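AvrRxo1-ORF2 (Xanthomonas oryzae pv. oryzicola, PDB 4Z8T) binds the type III effector AvrRxo1-ORF1, a protein with a polynucleotide kinase domain, and probably serves as its chaperone-like partner. Local coordinates at residues V81-L84 with K85-A88. Numbering follows the deposited sequence.
Sequences VMTL and KEFA
T83 and E86 meet through polar groups, their side chains crossing at about a right angle. T83 OG1 accepts a weak bond from E86 N (3.4 Å) and gives one, also weak, to E86 OE1 at 3.2 Å. With chi1 at 54°, OG1 sits between the backbone N and the carbonyl carbon of T83, turned to the first turn of the helix. E86 reaches back from the helix to the loop: CG lies anti to its own N and the chain stays extended, bringing OE1 to M82 N at 3.1 Å. This donor arrives from above the carboxylate plane, 46° out of it. T83 OG1 shares OE1 with M82 N.

Backbone bonds start the helix, F87 N to T83 O (3.1 Å, 163°) and A88 N to L84 O (2.9 Å).

Apolar contact comes from V81, whose CG1 packs on E86 CB at 3.6 Å and approaches F87 CB at 4.1 Å. L84 touches Y74 of helix 63-77, and F87 meets the same ring edge-to-face.

The arrangement is an N-cap of helix 84-94 by T83, with E86 at N3; it is related to a capping box but differs in that the return backbone bond to the E86 carboxylate comes from M82 N.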
loop_
_atom_site.group_PDB
_atom_site.type_symbol
_atom_site.label_atom_id
_atom_site.label_comp_id
_atom_site.label_asym_id
_atom_site.label_seq_id
_atom_site.Cartn_x
_atom_site.Cartn_y
_atom_site.Cartn_z
ATOM N N VAL B 81 18.269 11.957 -1.563
ATOM C CA VAL B 81 19.229 12.703 -2.373
ATOM C C VAL B 81 19.089 14.192 -2.064
ATOM O O VAL B 81 18.010 14.760 -2.214
ATOM C CB VAL B 81 18.998 12.449 -3.878
ATOM C CG1 VAL B 81 19.813 13.414 -4.727
ATOM C CG2 VAL B 81 19.332 11.002 -4.222
HETATM N N MSE B 82 20.181 14.822 -1.632
HETATM C CA MSE B 82 20.114 16.191 -1.119
HETATM C C MSE B 82 20.479 17.267 -2.144
HETATM O O MSE B 82 20.097 18.436 -1.999
HETATM C CB MSE B 82 21.008 16.328 0.116
HETATM C CG MSE B 82 20.578 15.478 1.292
HETATM SE SE MSE B 82 18.895 16.094 2.037
HETATM C CE MSE B 82 17.810 14.530 1.626
ATOM N N THR B 83 21.205 16.866 -3.185
ATOM C CA THR B 83 21.778 17.814 -4.137
ATOM C C THR B 83 21.521 17.439 -5.596
ATOM O O THR B 83 21.362 16.262 -5.921
ATOM C CB THR B 83 23.296 17.940 -3.917
ATOM O OG1 THR B 83 23.895 16.638 -3.962
ATOM C CG2 THR B 83 23.581 18.564 -2.563
ATOM N N LEU B 84 21.495 18.447 -6.467
ATOM C CA LEU B 84 21.300 18.231 -7.897
ATOM C C LEU B 84 22.514 17.568 -8.536
ATOM O O LEU B 84 22.404 16.935 -9.590
ATOM C CB LEU B 84 20.995 19.549 -8.606
ATOM C CG LEU B 84 19.662 20.223 -8.283
ATOM C CD1 LEU B 84 19.572 21.556 -8.987
ATOM C CD2 LEU B 84 18.505 19.351 -8.705
ATOM N N LYS B 85 23.670 17.715 -7.895
ATOM C CA LYS B 85 24.904 17.110 -8.381
ATOM C C LYS B 85 24.839 15.606 -8.164
ATOM O O LYS B 85 25.340 14.817 -8.968
ATOM C CB LYS B 85 26.102 17.705 -7.637
ATOM C CG LYS B 85 27.460 17.359 -8.226
ATOM C CD LYS B 85 28.139 16.235 -7.461
ATOM C CE LYS B 85 29.642 16.242 -7.714
ATOM N NZ LYS B 85 30.247 17.547 -7.319
ATOM N N GLU B 86 24.206 15.225 -7.063
ATOM C CA GLU B 86 23.980 13.832 -6.718
ATOM C C GLU B 86 22.982 13.242 -7.705
ATOM O O GLU B 86 23.207 12.178 -8.287
ATOM C CB GLU B 86 23.392 13.789 -5.310
ATOM C CG GLU B 86 23.536 12.493 -4.542
ATOM C CD GLU B 86 23.259 12.700 -3.059
ATOM O OE1 GLU B 86 22.898 13.836 -2.674
ATOM O OE2 GLU B 86 23.411 11.740 -2.277
ATOM N N PHE B 87 21.879 13.962 -7.881
ATOM C CA PHE B 87 20.793 13.550 -8.758
ATOM C C PHE B 87 21.292 13.387 -10.185
ATOM O O PHE B 87 20.832 12.511 -10.914
ATOM C CB PHE B 87 19.663 14.579 -8.702
ATOM C CG PHE B 87 18.421 14.167 -9.442
ATOM C CD1 PHE B 87 17.755 12.998 -9.113
ATOM C CD2 PHE B 87 17.909 14.959 -10.450
ATOM C CE1 PHE B 87 16.614 12.629 -9.788
ATOM C CE2 PHE B 87 16.766 14.598 -11.128
ATOM C CZ PHE B 87 16.114 13.427 -10.795
ATOM N N ALA B 88 22.241 14.234 -10.577
ATOM C CA ALA B 88 22.869 14.137 -11.893
ATOM C C ALA B 88 23.421 12.743 -12.184
ATOM O O ALA B 88 23.239 12.214 -13.282
ATOM C CB ALA B 88 23.969 15.168 -12.019
#